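Local coordinates for cupin type-2 domain-containing protein (Burkholderia xenovorans, PDB 2O8Q) that is of unknown function but has a cupin-like fold and binds a nickel ion through three histidines, at residues A[56-61]-A[98-104]; A[62-66]-A[115-119]; A[72-76]-A[107-111]. All coordinates share one frame; numbering follows the deposited sequence.

Contact 1 (A[56-61]-A[98-104]). With NI (nickel (II) ion), chain C.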
loop_
_atom_site.group_PDB
_atom_site.type_symbol
_atom_site.label_atom_id
_atom_site.label_comp_id
_atom_site.label_asym_id
_atom_site.label_seq_id
_atom_site.Cartn_x
_atom_site.Cartn_y
_atom_site.Cartn_z
ATOM N N PRO A 56 15.107 25.838 -6.517
ATOM C CA PRO A 56 14.061 24.862 -6.860
ATOM C C PRO A 56 14.541 23.926 -7.962
ATOM O O PRO A 56 14.791 24.359 -9.094
ATOM C CB PRO A 56 12.886 25.742 -7.340
ATOM C CG PRO A 56 13.375 27.108 -7.406
ATOM C CD PRO A 56 14.866 27.117 -7.197
ATOM N N THR A 57 14.657 22.643 -7.618
ATOM C CA THR A 57 15.216 21.640 -8.497
ATOM C C THR A 57 14.153 20.589 -8.826
ATOM O O THR A 57 13.590 20.021 -7.895
ATOM C CB THR A 57 16.378 20.970 -7.759
ATOM O OG1 THR A 57 17.288 22.011 -7.352
ATOM C CG2 THR A 57 17.084 20.036 -8.659
ATOM N N TRP A 58 13.850 20.409 -10.119
ATOM C CA TRP A 58 12.942 19.343 -10.551
ATOM C C TRP A 58 13.477 18.009 -10.086
ATOM O O TRP A 58 14.654 17.692 -10.250
ATOM C CB TRP A 58 12.784 19.344 -12.054
ATOM C CG TRP A 58 11.970 20.477 -12.585
ATOM C CD1 TRP A 58 12.454 21.617 -13.201
ATOM C CD2 TRP A 58 10.535 20.589 -12.648
ATOM N NE1 TRP A 58 11.422 22.433 -13.592
ATOM C CE2 TRP A 58 10.238 21.813 -13.314
ATOM C CE3 TRP A 58 9.469 19.769 -12.251
ATOM C CZ2 TRP A 58 8.940 22.237 -13.531
ATOM C CZ3 TRP A 58 8.196 20.177 -12.499
ATOM C CH2 TRP A 58 7.934 21.410 -13.101
ATOM N N HIS A 59 12.612 17.194 -9.490
ATOM C CA HIS A 59 13.037 15.915 -8.956
ATOM C C HIS A 59 11.832 14.977 -8.882
ATOM O O HIS A 59 10.692 15.377 -9.116
ATOM C CB HIS A 59 13.677 16.074 -7.553
ATOM C CG HIS A 59 12.729 16.573 -6.510
ATOM N ND1 HIS A 59 12.496 17.921 -6.319
ATOM C CD2 HIS A 59 11.956 15.925 -5.611
ATOM C CE1 HIS A 59 11.630 18.070 -5.330
ATOM N NE2 HIS A 59 11.284 16.878 -4.879
ATOM N N THR A 60 12.122 13.722 -8.545
ATOM C CA THR A 60 11.140 12.688 -8.322
ATOM C C THR A 60 11.517 11.898 -7.067
ATOM O O THR A 60 12.670 11.869 -6.650
ATOM C CB THR A 60 11.074 11.689 -9.500
ATOM O OG1 THR A 60 12.327 10.972 -9.589
ATOM C CG2 THR A 60 10.835 12.406 -10.821
ATOM N N HIS A 61 10.525 11.242 -6.515
ATOM C CA HIS A 61 10.720 10.328 -5.387
ATOM C C HIS A 61 10.252 8.934 -5.749
ATOM O O HIS A 61 9.231 8.789 -6.417
ATOM C CB HIS A 61 9.968 10.798 -4.150
ATOM C CG HIS A 61 10.230 12.227 -3.801
ATOM N ND1 HIS A 61 11.449 12.675 -3.344
ATOM C CD2 HIS A 61 9.410 13.297 -3.849
ATOM C CE1 HIS A 61 11.378 13.992 -3.157
ATOM N NE2 HIS A 61 10.152 14.397 -3.467
ATOM N N GLY A 98 6.380 8.933 -8.375
ATOM C CA GLY A 98 7.439 9.424 -9.224
ATOM C C GLY A 98 7.173 10.684 -10.045
ATOM O O GLY A 98 7.906 10.997 -10.981
ATOM N N VAL A 99 6.109 11.418 -9.701
ATOM C CA VAL A 99 5.768 12.612 -10.457
ATOM C C VAL A 99 6.935 13.603 -10.431
ATOM O O VAL A 99 7.564 13.770 -9.369
ATOM C CB VAL A 99 4.449 13.282 -9.955
ATOM C CG1 VAL A 99 4.571 13.880 -8.612
ATOM C CG2 VAL A 99 3.971 14.373 -10.941
ATOM N N ARG A 100 7.237 14.221 -11.582
ATOM C CA ARG A 100 8.275 15.244 -11.631
ATOM C C ARG A 100 7.725 16.514 -11.040
ATOM O O ARG A 100 6.651 16.974 -11.421
ATOM C CB ARG A 100 8.790 15.467 -13.048
ATOM C CG ARG A 100 9.504 14.289 -13.638
ATOM C CD ARG A 100 9.997 14.663 -15.045
ATOM N NE ARG A 100 10.567 13.533 -15.745
ATOM C CZ ARG A 100 9.858 12.611 -16.403
ATOM N NH1 ARG A 100 8.523 12.660 -16.450
ATOM N NH2 ARG A 100 10.491 11.612 -17.011
ATOM N N HIS A 101 8.432 17.052 -10.058
ATOM C CA HIS A 101 7.937 18.224 -9.334
ATOM C C HIS A 101 9.070 18.997 -8.688
ATOM O O HIS A 101 10.216 18.567 -8.644
ATOM C CB HIS A 101 6.916 17.829 -8.275
ATOM C CG HIS A 101 7.519 17.028 -7.173
ATOM N ND1 HIS A 101 7.947 15.727 -7.344
ATOM C CD2 HIS A 101 7.852 17.368 -5.898
ATOM C CE1 HIS A 101 8.518 15.316 -6.220
ATOM N NE2 HIS A 101 8.454 16.281 -5.325
ATOM N N ARG A 102 8.744 20.177 -8.172
ATOM C CA ARG A 102 9.731 20.939 -7.431
ATOM C C ARG A 102 8.970 21.863 -6.481
ATOM O O ARG A 102 7.761 22.059 -6.656
ATOM C CB ARG A 102 10.673 21.702 -8.379
ATOM C CG ARG A 102 10.004 22.725 -9.270
ATOM C CD ARG A 102 10.998 23.490 -10.119
ATOM N NE ARG A 102 10.373 24.414 -11.057
ATOM C CZ ARG A 102 11.062 25.302 -11.774
ATOM N NH1 ARG A 102 12.386 25.363 -11.628
ATOM N NH2 ARG A 102 10.443 26.116 -12.630
ATOM N N GLU A 103 9.686 22.365 -5.475
ATOM C CA GLU A 103 9.126 23.346 -4.534
ATOM C C GLU A 103 9.683 24.700 -4.887
ATOM O O GLU A 103 10.895 24.859 -4.964
ATOM C CB GLU A 103 9.498 23.047 -3.088
ATOM C CG GLU A 103 8.755 23.945 -2.109
ATOM C CD GLU A 103 9.699 24.718 -1.197
ATOM O OE1 GLU A 103 10.780 24.187 -0.819
ATOM O OE2 GLU A 103 9.358 25.874 -0.877
ATOM N N LEU A 104 8.787 25.655 -5.150
ATOM C CA LEU A 104 9.208 26.977 -5.601
ATOM C C LEU A 104 9.558 27.940 -4.483
ATOM O O LEU A 104 10.503 28.716 -4.595
ATOM C CB LEU A 104 8.137 27.585 -6.474
ATOM C CG LEU A 104 7.800 26.844 -7.770
ATOM C CD1 LEU A 104 6.752 27.626 -8.611
ATOM C CD2 LEU A 104 9.061 26.648 -8.621
HETATM NI NI NI C . 9.703 16.426 -3.587
HETATM O O HOH W 1 12.503 21.399 -5.102
HETATM O O HOH W 2 7.937 12.169 -7.194
HETATM O O HOH W 3 8.066 15.996 -2.301
HETATM O O HOH W 4 10.976 16.835 -1.903
HETATM O O HOH W 5 9.183 18.505 -3.402
#

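Contact 2 (A[62-66]-A[115-119]). With EDO (1,2-ethanediol), chain F.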
loop_
_atom_site.group_PDB
_atom_site.type_symbol
_atom_site.label_atom_id
_atom_site.label_comp_id
_atom_site.label_asym_id
_atom_site.label_seq_id
_atom_site.Cartn_x
_atom_site.Cartn_y
_atom_site.Cartn_z
ATOM N N THR A 62 10.951 7.921 -5.236
ATOM C CA THR A 62 10.563 6.516 -5.510
ATOM C C THR A 62 9.495 6.052 -4.517
ATOM O O THR A 62 9.735 5.224 -3.646
ATOM C CB THR A 62 11.801 5.544 -5.552
ATOM O OG1 THR A 62 12.385 5.412 -4.229
ATOM C CG2 THR A 62 12.783 5.990 -6.496
ATOM N N VAL A 63 8.328 6.632 -4.601
ATOM C CA VAL A 63 7.269 6.390 -3.675
ATOM C C VAL A 63 6.104 5.754 -4.381
ATOM O O VAL A 63 5.912 5.979 -5.630
ATOM C CB VAL A 63 6.762 7.723 -3.018
ATOM C CG1 VAL A 63 7.817 8.257 -2.149
ATOM C CG2 VAL A 63 6.239 8.748 -4.038
ATOM N N GLY A 64 5.329 4.959 -3.633
ATOM C CA GLY A 64 4.032 4.570 -4.088
ATOM C C GLY A 64 3.305 5.862 -3.638
ATOM O O GLY A 64 3.420 6.946 -4.263
ATOM N N PHE A 65 2.749 5.821 -2.462
ATOM C CA PHE A 65 1.785 6.766 -1.993
ATOM C C PHE A 65 2.512 7.990 -1.450
ATOM O O PHE A 65 3.499 7.846 -0.710
ATOM C CB PHE A 65 0.942 6.143 -0.876
ATOM C CG PHE A 65 -0.101 7.058 -0.352
ATOM C CD1 PHE A 65 -1.188 7.404 -1.156
ATOM C CD2 PHE A 65 0.031 7.636 0.892
ATOM C CE1 PHE A 65 -2.136 8.296 -0.714
ATOM C CE2 PHE A 65 -0.950 8.536 1.336
ATOM C CZ PHE A 65 -2.014 8.830 0.556
ATOM N N GLN A 66 2.029 9.172 -1.813
ATOM C CA GLN A 66 2.575 10.360 -1.228
ATOM C C GLN A 66 1.531 11.497 -1.130
ATOM O O GLN A 66 0.968 11.907 -2.122
ATOM C CB GLN A 66 3.776 10.849 -2.063
ATOM C CG GLN A 66 4.479 12.033 -1.426
ATOM C CD GLN A 66 5.815 12.318 -2.117
ATOM O OE1 GLN A 66 5.866 12.375 -3.355
ATOM N NE2 GLN A 66 6.891 12.505 -1.301
ATOM N N ILE A 115 2.701 12.080 4.345
ATOM C CA ILE A 115 2.420 10.655 4.504
ATOM C C ILE A 115 2.930 9.988 3.234
ATOM O O ILE A 115 2.563 10.386 2.144
ATOM C CB ILE A 115 0.932 10.357 4.711
ATOM C CG1 ILE A 115 0.321 11.291 5.760
ATOM C CG2 ILE A 115 0.749 8.845 4.997
ATOM C CD1 ILE A 115 -0.380 12.560 5.205
ATOM N N VAL A 116 3.751 8.944 3.357
ATOM C CA VAL A 116 4.451 8.401 2.199
ATOM C C VAL A 116 4.693 6.920 2.389
ATOM O O VAL A 116 4.922 6.468 3.519
ATOM C CB VAL A 116 5.834 9.104 2.075
ATOM C CG1 VAL A 116 6.843 8.577 3.184
ATOM C CG2 VAL A 116 6.487 8.949 0.682
ATOM N N SER A 117 4.661 6.166 1.296
ATOM C CA SER A 117 5.061 4.751 1.290
ATOM C C SER A 117 6.051 4.600 0.135
ATOM O O SER A 117 5.790 5.087 -0.964
ATOM C CB SER A 117 3.880 3.851 1.040
ATOM O OG SER A 117 4.344 2.501 0.933
ATOM N N PRO A 118 7.227 3.971 0.351
ATOM C CA PRO A 118 7.720 3.501 1.635
ATOM C C PRO A 118 8.300 4.697 2.435
ATOM O O PRO A 118 8.546 5.773 1.847
ATOM C CB PRO A 118 8.872 2.560 1.267
ATOM C CG PRO A 118 9.416 3.172 -0.031
ATOM C CD PRO A 118 8.198 3.751 -0.744
ATOM N N ALA A 119 8.683 4.457 3.693
ATOM C CA ALA A 119 9.359 5.496 4.485
ATOM C C ALA A 119 10.685 5.870 3.859
ATOM O O ALA A 119 11.020 7.079 3.828
ATOM C CB ALA A 119 9.562 5.043 5.921
HETATM C C1 EDO F . 2.496 -0.186 0.277
HETATM O O1 EDO F . 3.756 -0.563 -0.351
HETATM C C2 EDO F . 1.455 0.580 -0.586
HETATM O O2 EDO F . 1.847 1.808 -1.256
#

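Contact 3 (A[72-76]-A[107-111])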
loop_
_atom_site.group_PDB
_atom_site.type_symbol
_atom_site.label_atom_id
_atom_site.label_comp_id
_atom_site.label_asym_id
_atom_site.label_seq_id
_atom_site.Cartn_x
_atom_site.Cartn_y
_atom_site.Cartn_z
ATOM N N ARG A 72 0.112 24.836 8.561
ATOM C CA ARG A 72 0.391 26.252 8.882
ATOM C C ARG A 72 1.220 26.826 7.752
ATOM O O ARG A 72 2.006 26.137 7.135
ATOM C CB ARG A 72 1.176 26.352 10.187
ATOM C CG ARG A 72 1.340 27.773 10.725
ATOM C CD ARG A 72 2.194 27.807 12.036
ATOM N NE ARG A 72 3.532 27.226 11.818
ATOM C CZ ARG A 72 4.663 27.641 12.397
ATOM N NH1 ARG A 72 4.649 28.675 13.249
ATOM N NH2 ARG A 72 5.823 27.031 12.113
ATOM N N GLY A 73 0.987 28.100 7.460
ATOM C CA GLY A 73 1.785 28.789 6.471
ATOM C C GLY A 73 1.336 28.454 5.083
ATOM O O GLY A 73 0.165 28.113 4.842
ATOM N N TRP A 74 2.261 28.597 4.133
ATOM C CA TRP A 74 1.944 28.302 2.752
ATOM C C TRP A 74 3.172 27.792 2.029
ATOM O O TRP A 74 4.285 27.993 2.455
ATOM C CB TRP A 74 1.372 29.556 2.062
ATOM C CG TRP A 74 2.289 30.758 2.005
ATOM C CD1 TRP A 74 2.216 31.877 2.795
ATOM C CD2 TRP A 74 3.426 30.974 1.123
ATOM N NE1 TRP A 74 3.225 32.758 2.478
ATOM C CE2 TRP A 74 3.973 32.238 1.459
ATOM C CE3 TRP A 74 4.023 30.239 0.082
ATOM C CZ2 TRP A 74 5.095 32.742 0.826
ATOM C CZ3 TRP A 74 5.139 30.757 -0.544
ATOM C CH2 TRP A 74 5.646 31.987 -0.177
ATOM N N VAL A 75 2.941 27.048 0.959
ATOM C CA VAL A 75 4.039 26.505 0.164
ATOM C C VAL A 75 3.547 26.423 -1.281
ATOM O O VAL A 75 2.378 26.113 -1.533
ATOM C CB VAL A 75 4.453 25.107 0.660
ATOM C CG1 VAL A 75 3.259 24.123 0.699
ATOM C CG2 VAL A 75 5.613 24.545 -0.145
ATOM N N GLU A 76 4.431 26.744 -2.237
ATOM C CA GLU A 76 4.112 26.665 -3.673
ATOM C C GLU A 76 4.987 25.569 -4.289
ATOM O O GLU A 76 6.227 25.585 -4.196
ATOM C CB GLU A 76 4.381 28.014 -4.350
ATOM C CG GLU A 76 3.890 28.089 -5.778
ATOM C CD GLU A 76 4.068 29.427 -6.409
ATOM O OE1 GLU A 76 5.162 30.004 -6.247
ATOM O OE2 GLU A 76 3.103 29.919 -7.062
ATOM N N SER A 107 6.519 29.837 3.071
ATOM C CA SER A 107 6.519 30.763 4.166
ATOM C C SER A 107 7.478 30.322 5.309
ATOM O O SER A 107 7.807 29.157 5.452
ATOM C CB SER A 107 5.101 30.929 4.709
ATOM O OG SER A 107 4.672 29.770 5.397
ATOM N N ASP A 108 7.902 31.323 6.110
ATOM C CA ASP A 108 8.791 31.052 7.223
ATOM C C ASP A 108 8.159 30.182 8.269
ATOM O O ASP A 108 8.885 29.541 9.026
ATOM C CB ASP A 108 9.193 32.340 7.938
ATOM C CG ASP A 108 10.189 33.132 7.176
ATOM O OD1 ASP A 108 10.867 32.553 6.274
ATOM O OD2 ASP A 108 10.306 34.341 7.525
ATOM N N ASP A 109 6.825 30.213 8.345
ATOM C CA ASP A 109 6.075 29.432 9.315
ATOM C C ASP A 109 5.470 28.149 8.721
ATOM O O ASP A 109 4.611 27.530 9.344
ATOM C CB ASP A 109 5.003 30.278 9.970
ATOM C CG ASP A 109 3.939 30.735 9.021
ATOM O OD1 ASP A 109 4.160 30.768 7.793
ATOM O OD2 ASP A 109 2.847 31.054 9.509
ATOM N N LEU A 110 5.887 27.746 7.533
ATOM C CA LEU A 110 5.318 26.527 6.968
ATOM C C LEU A 110 5.434 25.317 7.917
ATOM O O LEU A 110 6.517 25.027 8.443
ATOM C CB LEU A 110 5.998 26.139 5.651
ATOM C CG LEU A 110 5.580 24.808 4.997
ATOM C CD1 LEU A 110 4.154 24.963 4.481
ATOM C CD2 LEU A 110 6.594 24.394 3.919
ATOM N N GLU A 111 4.320 24.606 8.071
ATOM C CA GLU A 111 4.292 23.282 8.714
ATOM C C GLU A 111 3.399 22.387 7.873
ATOM O O GLU A 111 2.260 22.760 7.615
ATOM C CB GLU A 111 3.726 23.413 10.127
ATOM C CG GLU A 111 3.918 22.174 10.996
ATOM C CD GLU A 111 3.429 22.372 12.423
ATOM O OE1 GLU A 111 2.562 23.249 12.637
ATOM O OE2 GLU A 111 3.903 21.651 13.321
#

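Contact 1 (A[56-61]-A[98-104])
H59 and H101 form a single antiparallel bridge, the short segments 59-61 and 101-104 running at 116° to each other: H59 N donates to H101 O at 2.9 Å, and H101 N returns the bond to H59 O. This pairing brings the two imidazoles together, crossing obliquely. Both rings take the position between backbone N and carbonyl carbon (chi1 near 65° in both), which lifts them to the same side of the pair, where their NE2 atoms meet at the nickel together with that of H61. Each NE2 lies 2.1 Å from the metal, and three waters complete six ligands. The far nitrogens fix the ring rotations: H59 ND1 donates in its ring plane to T57 O at 2.8 Å, H101 ND1 to V99 O, and H61 ND1 bonds to T123. On the other side of the pair, R102 lays its extended chain over W58, CD standing 3.6 Å from the centroid of the five-membered ring and the guanidinium plane turned only 17° from the indole; its NH2 end continues to a salt bridge with E78. T60 CG2 rests against R100 CG. With ND1 of H59 and H101 donating to main-chain carbonyls, NE2 of each ring is the atom turned to the nickel, a three-histidine site consistent with the cupin family; water holds the other three positions, where exchangeable ligands could bind.

Contact 2 (A[62-66]-A[115-119])
F65 runs beside I115, the two side chains pointing the same way, with F65 CE2 at 4.0 Å from I115 CG2. The ring is put there by a first torsion that sets CG anti to the backbone N (chi1 -179°). F41 of the third subunit stacks on this ring, and I115 of that subunit packs against it as well. On the other side of the chain V63 meets V116 methyl to methyl, the two side chains crossing at about a right angle; V63 CG1 and V116 CG2 are 3.2 Å apart, closer than usual for two carbons, but V116 has a second deposited conformer, so the tightness of this copy is doubtful. Q66 reaches along the same side as V116 with its chain extended, and its NE2 is bonded to E114.

The main chain beneath is a classic beta bulge, G64 and F65 both facing S117. G64 N donates to S117 O at 2.7 Å, and S117 N donates to F65 O at 2.9 Å, each donor tilted somewhat from the carbonyl plane. S117 turns OG anti to its backbone N (chi1 175°), toward a 1,2-ethanediol, probably from the crystallisation liquor, whose O1 and O2 each make a weak 3.4 Å bond to S117 OG; M40 O is its stronger partner. After S117 a cis peptide leads into P118, whose CD lies 3.6 Å from T62 O, a buried carbonyl with no hydrogen-bonding partner in the model. Polar bonding between the segments is thus a main-chain affair, while F65 and I115 pack on the third subunit and T62 OG1 bonds to T62 of the second, consistent with a contact that shapes the oligomer interfaces as well as the chain's own core.

Contact 3 (A[72-76]-A[107-111])
R72 and E111 pair as an antiparallel hydrogen-bonded couple, R72 N giving to E111 O at 3.1 Å and E111 N to R72 O at 2.9 Å. Two residues along, the chain 72-76 meets the start of a type I turn, S107 to L110, where S107 N donates to W74 O at 3.0 Å. S107 OG is the hub of the side chains: it accepts from W74 N and donates to D109 OD1 at 2.6 Å, meeting that oxygen nearly along its C-O bond. The turn joins strands 101-106 and 111-116, which belong to the two different sheets of the cupin-like barrel, and G73, with positive phi (80°), marks the matching passage from strand 66-72 to strand 74-79. CA of G73 packs on S107 OG. W74 lays its indole over S107, CB of S107 standing 3.5 Å from the centroid of the five-membered ring, 14° off the normal. R72 bends at chi3 (58°), and D109 CB lies 3.6 Å above the R72 guanidinium plane, over its centre; the carboxylate of D109, and that of E111 in this conformer, lie beyond salt-bridge range and could act through charge alone. On the inner side V75 CB touches L110 CD1 at 3.8 Å.

In the fold
Along the chain the first segments come in the order 56-61, 62-66 and 72-76, and their partners in the order 98-104, 107-111 and 115-119, so contact 1 crosses both others while contact 3 nests inside the loop closed by contact 2. Contacts 1 and 3, centres 18 Å apart, share the sheet of strands 74-79 and 101-106 and touch through a probable hydrogen bond from L104 N to E76 O. Contact 3 also joins this sheet to the six-stranded one, where contact 2, 14 Å from contact 1, lies at the ends of strands 66-72 and 111-116, its Q66 NE2 against H61. Contacts 2 and 3, 22 Å apart, flank the chain's centre: the metal site lies toward one end, the passage of the chain between the two sheets at the other.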